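Long-range contacts in D,D-dipeptidase/D,D-carboxypeptidase (PDB 4MUQ), which probably hydrolyses D-Ala-D-Ala dipeptides and trims terminal D-alanine from cell-wall precursors as a zinc-dependent D,D-peptidase of vancomycin resistance: residues K4-E9 against C233-S238; E11-G16 against D243-T248. One frame throughout, in Å; residues are numbered along the deposited sequence.

In the fold
From the N terminus the chain runs through strand 3-9, turns through the 3-10 segment at 11-13 and departs into the body of the protein, where the zinc site lies. It returns to build the C-terminal sheet from strands 203-205, 213-219, 234-239 and 244-250, with 224-230 pairing with 3-9. Contact 1 closes one long loop, setting strand 3-9 against strand 234-239; contact 2 closes another, setting the following turn against the start of strand 244-250. Their segments alternate along the chain, so the loops cross. Strands 234-239 and 244-250 are antiparallel neighbours, S238 O lying 2.8 Å from V246 N, a probable hydrogen bond. Together the contacts tie the N-terminal strand and its turn to the C-terminal sheet.

Contact 1 of 2, residues K4-E9 against C233-S238; sequences KTIELE and CVYQIS. With PE3 (3,6,9,12,15,18,21,24,27,30,33,36,39-tridecaoxahentetracontane-1,41-diol), chain I.
Two β-sheets pack here through side chains: I6 and L8 of strand 4-9, in the two-stranded sheet with 224-230, meet Y235 and I237 of strand 234-238, at the border of the C-terminal four-stranded sheet. The segment axes lie 11.0 Å apart and 19° from parallel, a spacing that side chains must fill. Alternation along each strand turns K4, I6 and L8 to one side and Y235 and I237 to meet them. I6 and Y235 come tip to tip, I6 CD1 lying 3.5 Å from Y235 OH. I6 and I237 slide past each other in opposite directions, with I6 CG2 4.0 Å from I237 CD1; branched chains suit this layer because they fill width close to the strand. Deeper in, L8 CD2 rests 4.1 Å from I237 CG2, a leucine reaching across where the site is buried. At the outer end K4 crosses the tyrosine at about a right angle, bent at chi3 and chi4 (-108°), which sets NZ 3.6 Å from Y235 OH, near but not bonded. Y235 suits this margin: its ring joins the apolar layer while the hydroxyl sits beside the ammonium. Such close-to-parallel strands, whose inward side chains meet across the gap, are typical of face-to-face β-sheet packing.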
ATOM      1  N   LYS A   4      -5.515 -26.152  -8.916  1.00 37.62           N
ATOM      2  CA  LYS A   4      -4.196 -26.046  -9.528  1.00 39.19           C
ATOM      3  C   LYS A   4      -3.145 -25.651  -8.500  1.00 40.77           C
ATOM      4  O   LYS A   4      -3.440 -24.961  -7.525  1.00 42.50           O
ATOM      5  CB  LYS A   4      -4.210 -25.059 -10.697  1.00 46.94           C
ATOM      6  CG  LYS A   4      -4.477 -23.624 -10.294  1.00 46.45           C
ATOM      7  CD  LYS A   4      -4.727 -22.743 -11.512  1.00 58.67           C
ATOM      8  CE  LYS A   4      -3.505 -22.652 -12.416  1.00 53.00           C
ATOM      9  NZ  LYS A   4      -2.856 -21.310 -12.329  1.00 55.77           N
ATOM     10  N   THR A   5      -1.916 -26.101  -8.729  1.00 31.52           N
ATOM     11  CA  THR A   5      -0.828 -25.864  -7.796  1.00 30.34           C
ATOM     12  C   THR A   5       0.050 -24.713  -8.258  1.00 29.69           C
ATOM     13  O   THR A   5       0.448 -24.646  -9.424  1.00 29.77           O
ATOM     14  CB  THR A   5       0.038 -27.126  -7.627  1.00 31.68           C
ATOM     15  OG1 THR A   5      -0.801 -28.222  -7.255  1.00 33.00           O
ATOM     16  CG2 THR A   5       1.092 -26.920  -6.550  1.00 36.33           C
ATOM     17  N   ILE A   6       0.338 -23.809  -7.331  1.00 27.37           N
ATOM     18  CA  ILE A   6       1.245 -22.701  -7.585  1.00 26.14           C
ATOM     19  C   ILE A   6       2.508 -22.934  -6.771  1.00 28.70           C
ATOM     20  O   ILE A   6       2.452 -23.142  -5.558  1.00 30.36           O
ATOM     21  CB  ILE A   6       0.613 -21.366  -7.168  1.00 24.50           C
ATOM     22  CG1 ILE A   6      -0.785 -21.213  -7.778  1.00 32.31           C
ATOM     23  CG2 ILE A   6       1.515 -20.188  -7.550  1.00 27.69           C
ATOM     24  CD1 ILE A   6      -0.796 -21.090  -9.289  1.00 32.42           C
ATOM     25  N   GLU A   7       3.645 -22.910  -7.453  1.00 27.23           N
ATOM     26  CA  GLU A   7       4.929 -23.161  -6.828  1.00 26.05           C
ATOM     27  C   GLU A   7       5.733 -21.865  -6.773  1.00 32.40           C
ATOM     28  O   GLU A   7       6.047 -21.280  -7.811  1.00 35.49           O
ATOM     29  CB  GLU A   7       5.665 -24.213  -7.648  1.00 31.72           C
ATOM     30  CG  GLU A   7       7.005 -24.650  -7.117  1.00 45.06           C
ATOM     31  CD  GLU A   7       7.600 -25.752  -7.971  1.00 38.38           C
ATOM     32  OE1 GLU A   7       8.490 -25.447  -8.793  1.00 59.27           O
ATOM     33  OE2 GLU A   7       7.164 -26.916  -7.831  1.00 38.52           O
ATOM     34  N   LEU A   8       6.064 -21.416  -5.566  1.00 24.17           N
ATOM     35  CA  LEU A   8       6.743 -20.132  -5.400  1.00 26.52           C
ATOM     36  C   LEU A   8       8.127 -20.260  -4.774  1.00 32.27           C
ATOM     37  O   LEU A   8       8.323 -21.015  -3.824  1.00 31.18           O
ATOM     38  CB  LEU A   8       5.893 -19.183  -4.554  1.00 26.43           C
ATOM     39  CG  LEU A   8       4.480 -18.885  -5.051  1.00 29.68           C
ATOM     40  CD1 LEU A   8       3.484 -19.873  -4.482  1.00 43.46           C
ATOM     41  CD2 LEU A   8       4.071 -17.483  -4.702  1.00 34.16           C
ATOM     42  N   GLU A   9       9.087 -19.506  -5.303  1.00 30.68           N
ATOM     43  CA  GLU A   9      10.409 -19.437  -4.692  1.00 31.10           C
ATOM     44  C   GLU A   9      10.336 -18.516  -3.483  1.00 22.60           C
ATOM     45  O   GLU A   9       9.495 -17.614  -3.448  1.00 23.42           O
ATOM     46  CB  GLU A   9      11.447 -18.914  -5.688  1.00 32.09           C
ATOM     47  CG  GLU A   9      11.597 -19.766  -6.948  1.00 41.75           C
ATOM     48  CD  GLU A   9      11.972 -21.205  -6.652  1.00 49.33           C
ATOM     49  OE1 GLU A   9      12.673 -21.450  -5.646  1.00 57.35           O
ATOM     50  OE2 GLU A   9      11.562 -22.097  -7.425  1.00 57.36           O
ATOM     51  N   CYS A 233     -11.604 -19.804 -10.175  1.00 66.60           N
ATOM     52  CA  CYS A 233     -11.575 -18.539  -9.452  1.00 59.54           C
ATOM     53  C   CYS A 233     -10.580 -17.527 -10.015  1.00 62.69           C
ATOM     54  O   CYS A 233      -9.581 -17.880 -10.643  1.00 70.56           O
ATOM     55  CB  CYS A 233     -11.290 -18.775  -7.966  1.00 55.82           C
ATOM     56  SG  CYS A 233      -9.554 -19.116  -7.584  1.00 79.54           S
ATOM     57  N   VAL A 234     -10.896 -16.256  -9.799  1.00 39.93           N
ATOM     58  CA  VAL A 234      -9.940 -15.177  -9.959  1.00 31.61           C
ATOM     59  C   VAL A 234      -9.210 -15.093  -8.628  1.00 40.15           C
ATOM     60  O   VAL A 234      -9.846 -15.122  -7.573  1.00 37.65           O
ATOM     61  CB  VAL A 234     -10.655 -13.850 -10.249  1.00 37.37           C
ATOM     62  CG1 VAL A 234      -9.699 -12.687 -10.130  1.00 40.29           C
ATOM     63  CG2 VAL A 234     -11.280 -13.882 -11.633  1.00 42.58           C
ATOM     64  N   TYR A 235      -7.882 -15.022  -8.665  1.00 34.93           N
ATOM     65  CA  TYR A 235      -7.100 -15.014  -7.434  1.00 25.98           C
ATOM     66  C   TYR A 235      -5.904 -14.079  -7.508  1.00 26.70           C
ATOM     67  O   TYR A 235      -5.440 -13.730  -8.596  1.00 33.10           O
ATOM     68  CB  TYR A 235      -6.611 -16.422  -7.101  1.00 30.93           C
ATOM     69  CG  TYR A 235      -5.496 -16.911  -7.993  1.00 35.49           C
ATOM     70  CD1 TYR A 235      -4.166 -16.807  -7.597  1.00 35.47           C
ATOM     71  CD2 TYR A 235      -5.772 -17.477  -9.230  1.00 44.59           C
ATOM     72  CE1 TYR A 235      -3.148 -17.254  -8.407  1.00 37.40           C
ATOM     73  CE2 TYR A 235      -4.761 -17.928 -10.046  1.00 47.71           C
ATOM     74  CZ  TYR A 235      -3.452 -17.812  -9.629  1.00 35.74           C
ATOM     75  OH  TYR A 235      -2.444 -18.264 -10.447  1.00 53.08           O
ATOM     76  N   GLN A 236      -5.408 -13.702  -6.335  1.00 22.49           N
ATOM     77  CA  GLN A 236      -4.187 -12.918  -6.210  1.00 19.22           C
ATOM     78  C   GLN A 236      -3.315 -13.545  -5.144  1.00 19.55           C
ATOM     79  O   GLN A 236      -3.821 -14.139  -4.186  1.00 23.39           O
ATOM     80  CB  GLN A 236      -4.498 -11.494  -5.761  1.00 22.18           C
ATOM     81  CG  GLN A 236      -5.283 -10.658  -6.743  1.00 28.13           C
ATOM     82  CD  GLN A 236      -5.961  -9.490  -6.058  1.00 41.11           C
ATOM     83  OE1 GLN A 236      -6.909  -9.675  -5.293  1.00 39.10           O
ATOM     84  NE2 GLN A 236      -5.470  -8.282  -6.313  1.00 44.25           N
ATOM     85  N   ILE A 237      -2.006 -13.420  -5.319  1.00 17.81           N
ATOM     86  CA  ILE A 237      -1.048 -13.815  -4.299  1.00 16.90           C
ATOM     87  C   ILE A 237      -0.047 -12.689  -4.096  1.00 19.36           C
ATOM     88  O   ILE A 237       0.437 -12.094  -5.064  1.00 22.83           O
ATOM     89  CB  ILE A 237      -0.289 -15.103  -4.696  1.00 22.92           C
ATOM     90  CG1 ILE A 237      -1.274 -16.241  -4.961  1.00 22.11           C
ATOM     91  CG2 ILE A 237       0.708 -15.490  -3.600  1.00 21.12           C
ATOM     92  CD1 ILE A 237      -0.628 -17.519  -5.463  1.00 26.76           C
ATOM     93  N   SER A 238       0.253 -12.382  -2.841  1.00 13.78           N
ATOM     94  CA  SER A 238       1.297 -11.406  -2.539  1.00 13.46           C
ATOM     95  C   SER A 238       2.210 -11.953  -1.458  1.00 16.30           C
ATOM     96  O   SER A 238       1.761 -12.675  -0.571  1.00 14.93           O
ATOM     97  CB  SER A 238       0.679 -10.101  -2.025  1.00 14.06           C
ATOM     98  OG  SER A 238       1.702  -9.176  -1.669  1.00 13.02           O
TER
HETATM   99  O43 PE3 I 308     -11.368  -9.181 -10.173  1.00 53.41           O
HETATM  100  C42 PE3 I 308     -10.653  -8.496  -9.138  1.00 53.02           C
HETATM  101  C41 PE3 I 308      -9.169  -8.362  -9.504  1.00 52.98           C
HETATM  102  O40 PE3 I 308      -8.553  -9.657  -9.686  1.00 53.24           O
HETATM  103  C39 PE3 I 308      -7.155  -9.485 -10.019  1.00 53.10           C
HETATM  104  C38 PE3 I 308      -6.420 -10.813 -10.232  1.00 53.02           C
HETATM  105  O37 PE3 I 308      -6.996 -11.574 -11.308  1.00 53.43           O

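Contact 2 of 2, residues E11-G16 against D243-T248; sequences EEIYCG and DGFVVT
I13 lays its CG2 methyl over one face of the F245 ring. The methyl lies 3.8 Å from the ring centroid and 26° off the normal, a CH-pi contact displaced toward the rim, and its nearest ring atom is F245 CZ at 3.5 Å. The two side chains cross at about a right angle. The first torsion of I13 explains how its branches are shared out: CG1 stands between the backbone N and the carbonyl carbon (chi1 69°), which leaves CG2 beside the N and over the phenylalanine. CG1 itself lies over the centre of one face of the Y14 ring, and CD1 continues to the backbone of D243, 3.8 Å from D243 N. A β-branched residue suits this place, since its two arms serve two aromatic rings.

F245 suits its place by offering a broad face to I13 while also meeting the backbone of the 3-10 turn. Its CE1 lies 3.6 Å from E12 C, and E12 CB is 3.9 Å from the same CE1. The acid group of E12 leads away from the ring, and its OE2 accepts a hydrogen bond from E9 N. The turn is closed internally by Y14 N to E11 O and C15 N to E12 O. G244, whose phi of 179° glycine adopts readily, brings its O 3.8 Å from I13 CG2. The side chain of D243 starts away from the turn; OD1 is hydrogen-bonded to Y217 OH and OD2 forms a salt bridge with K195.

Between the two segments, then, the chemistry implies dispersion and CH-pi contact centred on buried I13, G244 and F245, while the carboxylates of E12 and D243 find polar partners outside; backbone bonds of I13 with N241 and C15 with G239 anchor the turn beside it.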
ATOM      1  N   GLU A  11      12.062 -16.083  -2.527  1.00 23.53           N
ATOM      2  CA  GLU A  11      12.281 -14.662  -2.788  1.00 21.32           C
ATOM      3  C   GLU A  11      11.006 -13.931  -3.232  1.00 23.91           C
ATOM      4  O   GLU A  11      10.942 -12.704  -3.183  1.00 21.40           O
ATOM      5  CB  GLU A  11      13.427 -14.435  -3.788  1.00 28.69           C
ATOM      6  CG  GLU A  11      13.077 -14.709  -5.236  1.00 40.36           C
ATOM      7  CD  GLU A  11      13.561 -16.065  -5.707  1.00 50.94           C
ATOM      8  OE1 GLU A  11      14.123 -16.823  -4.883  1.00 53.21           O
ATOM      9  OE2 GLU A  11      13.381 -16.369  -6.905  1.00 59.28           O
ATOM     10  N   GLU A  12       9.982 -14.682  -3.632  1.00 21.24           N
ATOM     11  CA  GLU A  12       8.715 -14.074  -4.021  1.00 20.33           C
ATOM     12  C   GLU A  12       7.951 -13.489  -2.833  1.00 15.81           C
ATOM     13  O   GLU A  12       6.996 -12.730  -3.020  1.00 17.58           O
ATOM     14  CB  GLU A  12       7.847 -15.072  -4.793  1.00 20.31           C
ATOM     15  CG  GLU A  12       8.463 -15.499  -6.122  1.00 24.39           C
ATOM     16  CD  GLU A  12       7.509 -16.314  -6.973  1.00 36.93           C
ATOM     17  OE1 GLU A  12       6.448 -15.776  -7.356  1.00 45.84           O
ATOM     18  OE2 GLU A  12       7.820 -17.491  -7.259  1.00 49.51           O
ATOM     19  N   ILE A  13       8.389 -13.791  -1.608  1.00 15.77           N
ATOM     20  CA  ILE A  13       7.786 -13.116  -0.449  1.00 15.02           C
ATOM     21  C   ILE A  13       8.075 -11.616  -0.443  1.00 15.32           C
ATOM     22  O   ILE A  13       7.449 -10.861   0.295  1.00 14.45           O
ATOM     23  CB  ILE A  13       8.196 -13.721   0.934  1.00 21.31           C
ATOM     24  CG1 ILE A  13       9.665 -13.461   1.259  1.00 19.93           C
ATOM     25  CG2 ILE A  13       7.879 -15.205   1.018  1.00 19.34           C
ATOM     26  CD1 ILE A  13      10.031 -13.842   2.684  1.00 23.21           C
ATOM     27  N   TYR A  14       9.011 -11.186  -1.279  1.00 14.60           N
ATOM     28  CA  TYR A  14       9.437  -9.796  -1.300  1.00 14.37           C
ATOM     29  C   TYR A  14       8.801  -9.027  -2.455  1.00 14.40           C
ATOM     30  O   TYR A  14       9.199  -7.885  -2.741  1.00 16.84           O
ATOM     31  CB  TYR A  14      10.968  -9.722  -1.321  1.00 14.87           C
ATOM     32  CG  TYR A  14      11.618 -10.453  -0.162  1.00 18.25           C
ATOM     33  CD1 TYR A  14      11.397 -10.048   1.154  1.00 19.92           C
ATOM     34  CD2 TYR A  14      12.441 -11.556  -0.380  1.00 20.73           C
ATOM     35  CE1 TYR A  14      11.976 -10.717   2.215  1.00 19.25           C
ATOM     36  CE2 TYR A  14      13.026 -12.226   0.675  1.00 22.90           C
ATOM     37  CZ  TYR A  14      12.800 -11.801   1.967  1.00 21.25           C
ATOM     38  OH  TYR A  14      13.384 -12.482   3.014  1.00 25.98           O
ATOM     39  N   CYS A  15       7.781  -9.624  -3.075  1.00 16.92           N
ATOM     40  CA  CYS A  15       6.992  -8.981  -4.130  1.00 18.48           C
ATOM     41  C   CYS A  15       5.499  -8.985  -3.807  1.00 17.74           C
ATOM     42  O   CYS A  15       5.016  -9.904  -3.155  1.00 16.48           O
ATOM     43  CB  CYS A  15       7.197  -9.708  -5.462  1.00 27.38           C
ATOM     44  SG  CYS A  15       8.914  -9.822  -6.022  1.00 41.08           S
ATOM     45  N   GLY A  16       4.764  -7.971  -4.268  1.00 16.40           N
ATOM     46  CA  GLY A  16       3.307  -7.993  -4.180  1.00 16.56           C
ATOM     47  C   GLY A  16       2.643  -6.776  -3.546  1.00 12.14           C
ATOM     48  O   GLY A  16       3.320  -5.906  -2.974  1.00 13.61           O
ATOM     49  N   ASP A 243       7.804 -13.227   5.755  1.00 15.34           N
ATOM     50  CA  ASP A 243       7.872 -14.643   6.058  1.00 16.15           C
ATOM     51  C   ASP A 243       6.901 -15.513   5.288  1.00 17.26           C
ATOM     52  O   ASP A 243       6.869 -16.708   5.517  1.00 19.00           O
ATOM     53  CB  ASP A 243       7.686 -14.861   7.571  1.00 19.87           C
ATOM     54  CG  ASP A 243       6.410 -14.210   8.112  1.00 17.42           C
ATOM     55  OD1 ASP A 243       5.412 -14.133   7.366  1.00 17.41           O
ATOM     56  OD2 ASP A 243       6.405 -13.793   9.294  1.00 22.97           O
ATOM     57  N   GLY A 244       6.104 -14.947   4.392  1.00 16.61           N
ATOM     58  CA  GLY A 244       5.118 -15.766   3.707  1.00 17.80           C
ATOM     59  C   GLY A 244       4.241 -15.012   2.729  1.00 13.78           C
ATOM     60  O   GLY A 244       4.559 -13.888   2.285  1.00 14.08           O
ATOM     61  N   PHE A 245       3.116 -15.640   2.404  1.00 16.15           N
ATOM     62  CA  PHE A 245       2.258 -15.188   1.333  1.00 17.30           C
ATOM     63  C   PHE A 245       0.835 -14.990   1.826  1.00 14.36           C
ATOM     64  O   PHE A 245       0.369 -15.699   2.730  1.00 15.60           O
ATOM     65  CB  PHE A 245       2.272 -16.203   0.183  1.00 17.15           C
ATOM     66  CG  PHE A 245       3.640 -16.470  -0.384  1.00 17.50           C
ATOM     67  CD1 PHE A 245       4.204 -15.595  -1.312  1.00 19.19           C
ATOM     68  CD2 PHE A 245       4.370 -17.579   0.014  1.00 20.50           C
ATOM     69  CE1 PHE A 245       5.463 -15.838  -1.839  1.00 17.87           C
ATOM     70  CE2 PHE A 245       5.635 -17.826  -0.507  1.00 21.17           C
ATOM     71  CZ  PHE A 245       6.183 -16.952  -1.438  1.00 21.87           C
ATOM     72  N   VAL A 246       0.148 -14.027   1.222  1.00 16.12           N
ATOM     73  CA  VAL A 246      -1.276 -13.838   1.429  1.00 13.57           C
ATOM     74  C   VAL A 246      -1.996 -14.136   0.119  1.00 15.34           C
ATOM     75  O   VAL A 246      -1.665 -13.567  -0.934  1.00 15.84           O
ATOM     76  CB  VAL A 246      -1.591 -12.413   1.894  1.00 14.12           C
ATOM     77  CG1 VAL A 246      -3.096 -12.220   2.037  1.00 16.88           C
ATOM     78  CG2 VAL A 246      -0.901 -12.151   3.216  1.00 18.56           C
ATOM     79  N   VAL A 247      -2.973 -15.030   0.189  1.00 14.93           N
ATOM     80  CA  VAL A 247      -3.720 -15.478  -0.976  1.00 16.90           C
ATOM     81  C   VAL A 247      -5.145 -14.942  -0.900  1.00 16.97           C
ATOM     82  O   VAL A 247      -5.813 -15.082   0.136  1.00 18.82           O
ATOM     83  CB  VAL A 247      -3.758 -17.027  -1.047  1.00 18.17           C
ATOM     84  CG1 VAL A 247      -4.523 -17.490  -2.274  1.00 19.67           C
ATOM     85  CG2 VAL A 247      -2.336 -17.581  -1.041  1.00 22.17           C
ATOM     86  N   THR A 248      -5.609 -14.343  -1.997  1.00 16.59           N
ATOM     87  CA  THR A 248      -6.952 -13.783  -2.083  1.00 15.95           C
ATOM     88  C   THR A 248      -7.707 -14.502  -3.190  1.00 18.92           C
ATOM     89  O   THR A 248      -7.279 -14.498  -4.344  1.00 19.81           O
ATOM     90  CB  THR A 248      -6.908 -12.255  -2.373  1.00 14.75           C
ATOM     91  OG1 THR A 248      -6.135 -11.602  -1.360  1.00 14.81           O
ATOM     92  CG2 THR A 248      -8.305 -11.667  -2.376  1.00 16.76           C
TER